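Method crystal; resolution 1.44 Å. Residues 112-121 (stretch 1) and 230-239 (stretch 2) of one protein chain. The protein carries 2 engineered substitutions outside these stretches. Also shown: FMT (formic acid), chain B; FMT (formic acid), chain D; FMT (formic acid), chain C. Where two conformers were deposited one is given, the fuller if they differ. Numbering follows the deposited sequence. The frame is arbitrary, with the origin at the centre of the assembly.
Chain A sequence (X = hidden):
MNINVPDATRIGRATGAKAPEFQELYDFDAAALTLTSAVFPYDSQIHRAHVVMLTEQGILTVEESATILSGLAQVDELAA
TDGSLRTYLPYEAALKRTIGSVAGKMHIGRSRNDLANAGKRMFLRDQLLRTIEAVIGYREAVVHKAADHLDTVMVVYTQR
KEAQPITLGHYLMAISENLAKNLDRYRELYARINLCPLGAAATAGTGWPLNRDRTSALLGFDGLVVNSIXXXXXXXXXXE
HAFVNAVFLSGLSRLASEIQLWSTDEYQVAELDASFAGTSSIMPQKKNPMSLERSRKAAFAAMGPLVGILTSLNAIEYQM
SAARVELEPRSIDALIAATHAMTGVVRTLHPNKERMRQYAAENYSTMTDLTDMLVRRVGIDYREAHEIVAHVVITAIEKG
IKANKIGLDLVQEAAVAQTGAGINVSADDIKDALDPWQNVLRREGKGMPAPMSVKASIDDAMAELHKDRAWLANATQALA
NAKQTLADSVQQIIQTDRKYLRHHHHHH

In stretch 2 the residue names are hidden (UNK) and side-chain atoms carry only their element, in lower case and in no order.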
# COMPACT_ATOMS: atom_id res chain seq x y z
N ARG A 112 -26.81 2.69 16.70
CA ARG A 112 -25.93 1.70 16.10
C ARG A 112 -24.49 2.21 16.01
O ARG A 112 -23.55 1.40 15.97
CB ARG A 112 -26.43 1.28 14.72
CG ARG A 112 -27.65 0.36 14.77
CD ARG A 112 -28.09 -0.09 13.37
NE ARG A 112 -28.46 1.05 12.52
CZ ARG A 112 -28.87 0.95 11.26
NH1 ARG A 112 -28.96 -0.23 10.68
NH2 ARG A 112 -29.17 2.05 10.58
N ASN A 113 -24.28 3.53 15.99
CA ASN A 113 -22.94 4.07 15.75
C ASN A 113 -22.02 3.85 16.95
O ASN A 113 -20.88 3.41 16.77
CB ASN A 113 -23.01 5.56 15.40
CG ASN A 113 -23.77 5.82 14.11
OD1 ASN A 113 -24.02 4.90 13.32
ND2 ASN A 113 -24.15 7.07 13.90
N ASP A 114 -22.48 4.18 18.17
CA ASP A 114 -21.62 3.93 19.33
C ASP A 114 -21.58 2.45 19.69
O ASP A 114 -20.53 1.95 20.11
CB ASP A 114 -21.92 4.88 20.50
CG ASP A 114 -23.30 4.75 21.09
OD1 ASP A 114 -24.24 4.27 20.42
OD2 ASP A 114 -23.45 5.21 22.25
N LEU A 115 -22.69 1.74 19.48
CA LEU A 115 -22.69 0.28 19.65
C LEU A 115 -21.64 -0.37 18.77
O LEU A 115 -20.85 -1.20 19.23
CB LEU A 115 -24.08 -0.27 19.30
CG LEU A 115 -24.19 -1.79 19.13
CD1 LEU A 115 -23.99 -2.49 20.47
CD2 LEU A 115 -25.54 -2.17 18.53
N ALA A 116 -21.62 -0.01 17.48
CA ALA A 116 -20.68 -0.62 16.54
C ALA A 116 -19.24 -0.33 16.94
O ALA A 116 -18.40 -1.23 16.93
CB ALA A 116 -20.96 -0.13 15.12
N ASN A 117 -18.94 0.92 17.27
CA ASN A 117 -17.57 1.28 17.63
C ASN A 117 -17.14 0.52 18.88
O ASN A 117 -16.02 -0.01 18.93
CB ASN A 117 -17.46 2.79 17.84
CG ASN A 117 -16.02 3.31 17.77
OD1 ASN A 117 -15.27 3.28 18.75
ND2 ASN A 117 -15.64 3.86 16.61
N ALA A 118 -18.02 0.43 19.87
CA ALA A 118 -17.70 -0.26 21.12
C ALA A 118 -17.54 -1.77 20.91
O ALA A 118 -16.62 -2.38 21.46
CB ALA A 118 -18.78 0.00 22.17
N GLY A 119 -18.44 -2.39 20.15
CA GLY A 119 -18.33 -3.83 19.93
C GLY A 119 -17.06 -4.20 19.19
O GLY A 119 -16.41 -5.19 19.51
N LYS A 120 -16.70 -3.41 18.18
CA LYS A 120 -15.45 -3.64 17.46
C LYS A 120 -14.25 -3.51 18.39
O LYS A 120 -13.32 -4.32 18.33
CB LYS A 120 -15.29 -2.64 16.30
CG LYS A 120 -13.97 -2.77 15.47
CD LYS A 120 -14.03 -3.97 14.50
CE LYS A 120 -12.71 -4.28 13.80
NZ LYS A 120 -12.35 -3.24 12.81
N ARG A 121 -14.28 -2.52 19.29
CA ARG A 121 -13.21 -2.37 20.26
C ARG A 121 -13.12 -3.57 21.20
O ARG A 121 -12.02 -4.02 21.53
CB ARG A 121 -13.40 -1.08 21.07
CG ARG A 121 -13.04 0.21 20.34
CD ARG A 121 -13.53 1.41 21.16
NE ARG A 121 -13.11 2.67 20.56
CZ ARG A 121 -11.91 3.22 20.75
NH1 ARG A 121 -11.03 2.64 21.53
NH2 ARG A 121 -11.62 4.36 20.14
N UNK A 230 -15.50 11.96 18.47
CA UNK A 230 -14.39 11.02 18.49
C UNK A 230 -14.88 9.61 18.81
O UNK A 230 -14.34 8.63 18.28
o UNK A 230 -11.62 11.12 17.28
c UNK A 230 -11.22 10.60 18.35
o UNK A 230 -10.10 10.05 18.45
c UNK A 230 -13.33 11.49 19.49
c UNK A 230 -12.09 10.62 19.60
N UNK A 231 -15.92 9.50 19.63
CA UNK A 231 -16.45 8.19 19.98
C UNK A 231 -16.97 7.40 18.79
O UNK A 231 -16.85 6.18 18.75
N UNK A 232 -17.56 8.09 17.80
CA UNK A 232 -18.08 7.39 16.63
C UNK A 232 -17.22 7.52 15.38
O UNK A 232 -17.20 6.61 14.53
c UNK A 232 -19.55 7.78 16.30
c UNK A 232 -20.46 7.42 17.49
c UNK A 232 -19.67 9.25 15.90
N UNK A 233 -16.52 8.65 15.23
CA UNK A 233 -15.65 8.89 14.08
C UNK A 233 -14.26 8.32 14.27
O UNK A 233 -13.58 8.03 13.26
c UNK A 233 -15.55 10.40 13.82
N UNK A 234 -13.83 8.13 15.51
CA UNK A 234 -12.47 7.68 15.77
C UNK A 234 -12.23 6.26 15.27
O UNK A 234 -13.00 5.34 15.57
N UNK A 235 -11.14 6.09 14.53
CA UNK A 235 -10.80 4.82 13.90
C UNK A 235 -9.29 4.61 13.90
O UNK A 235 -8.81 3.63 13.31
c UNK A 235 -14.79 1.83 13.22
c UNK A 235 -12.79 1.55 11.38
c UNK A 235 -12.81 2.69 12.21
c UNK A 235 -14.74 0.70 12.39
c UNK A 235 -11.31 4.83 12.46
c UNK A 235 -11.03 2.83 10.87
c UNK A 235 -13.83 2.82 13.14
c UNK A 235 -13.74 0.54 11.47
n UNK A 235 -11.69 1.66 10.57
c UNK A 235 -11.67 3.49 11.87
N UNK A 236 -8.52 5.51 14.52
CA UNK A 236 -7.08 5.42 14.37
C UNK A 236 -6.54 4.17 15.05
O UNK A 236 -5.50 3.65 14.64
o UNK A 236 -7.25 7.88 13.10
c UNK A 236 -6.55 7.91 14.13
c UNK A 236 -6.39 6.65 14.97
o UNK A 236 -5.92 8.92 14.53
N UNK A 237 -7.21 3.70 16.11
CA UNK A 237 -6.83 2.47 16.79
C UNK A 237 -6.94 1.26 15.87
O UNK A 237 -6.18 0.29 16.04
c UNK A 237 -10.09 1.25 17.87
n UNK A 237 -9.86 3.36 17.33
c UNK A 237 -9.17 2.24 17.76
c UNK A 237 -11.13 3.05 17.17
c UNK A 237 -7.70 2.27 18.04
n UNK A 237 -11.30 1.78 17.50
N UNK A 238 -7.87 1.28 14.92
CA UNK A 238 -8.00 0.18 13.96
C UNK A 238 -6.82 0.19 13.00
O UNK A 238 -6.19 -0.85 12.73
c UNK A 238 -9.55 -0.89 12.29
c UNK A 238 -10.49 0.33 14.26
c UNK A 238 -9.35 0.27 13.24
N UNK A 239 -6.49 1.37 12.47
CA UNK A 239 -5.29 1.52 11.64
C UNK A 239 -4.04 1.11 12.41
O UNK A 239 -3.17 0.41 11.86
c UNK A 239 -5.17 2.96 11.15
C FMT B . -27.50 4.93 13.48
O1 FMT B . -27.87 5.95 14.04
O2 FMT B . -28.15 4.45 12.56
C FMT D . -29.06 -0.17 7.01
O1 FMT D . -29.67 0.30 7.98
O2 FMT D . -28.04 -0.85 7.13
C FMT C . -26.52 7.43 11.10
O1 FMT C . -27.36 8.04 10.42
O2 FMT C . -25.46 7.95 11.50
O HOH W 1 -18.38 4.02 14.97
O HOH W 2 -13.85 0.55 16.93
O HOH W 3 -13.77 5.89 18.99

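Position 230 carries three side-chain carbons, the third bearing two oxygens: a carboxylate on a two-carbon arm, hence Glu-230. Its side chain makes no contact with stretch 1, and both oxygens are hydrogen-bonded elsewhere in the structure, which suits a buried acid. Position 231 has no side-chain atoms and is Gly-231. Its backbone lies close to the helix of stretch 1, with O 3.1 Å from Asn-117 CG.

At position 232 one carbon carries two more, and one tip of this fork packs against Asn-113 and Asp-114. This is Val-232, with CG1 3.8 Å from Asn-113 CB and 3.9 Å from Asp-114 N, a compact apolar filling where the CA atoms of Asp-114 and Val-232 are 5.6 Å apart. Position 233 has a single side-chain carbon, so it is Ala-233; its CB points away from stretch 1. Position 234 has none and is Gly-234. Here the chain leaves helical geometry, and a CB in the ideal place would lie 2.5 Å from Glu-230 O, a clash that glycine avoids.

Position 235 shows one carbon followed by fused five- and six-membered rings holding eight carbons and one nitrogen; the six-membered ring reaches Asn-117 and Lys-120. Only tryptophan fits. Although CA-to-CB of Trp-235 points away, the long side chain returns: CZ3 lies 4.0 Å from Asn-117 ND2, which sits at the ring edge, and CZ2 lies 4.2 Å from Lys-120 NZ. Position 236 has two carbons, the second with two oxygens, so it is Asp-236, out of contact with stretch 1.

Position 237 has one carbon and a five-membered ring of three carbons and two nitrogens, on which the Arg-121 guanidinium lies flat: His-237. The planes meet at 20°, a stack that a flat aromatic ring makes possible. Position 238 is another three-carbon fork, one tip reaching the Lys-120 amine; it is Val-238, with CG1 3.7 Å from Lys-120 NZ. Position 239, with one carbon, is Ala-239, out of reach.

Asn-117 is the hub of the contact. Its ND2 donates to Gly-234 O (3.2 Å), the direct hydrogen bond between the stretches, while Asn-117 OD1 accepts from Arg-121 NE (2.9 Å), helping to hold the arginine that stacks on His-237. Water extends this polar centre: water 1 donates to Asn-113 O and Val-232 O and accepts from Asn-117 ND2, and water 2 joins Asn-117 O to His-237 NE2. Val-232 and Val-238 add apolar packing to a largely polar, water-bridged contact.

Stretch 2 230-239: EGVAGWDHVA
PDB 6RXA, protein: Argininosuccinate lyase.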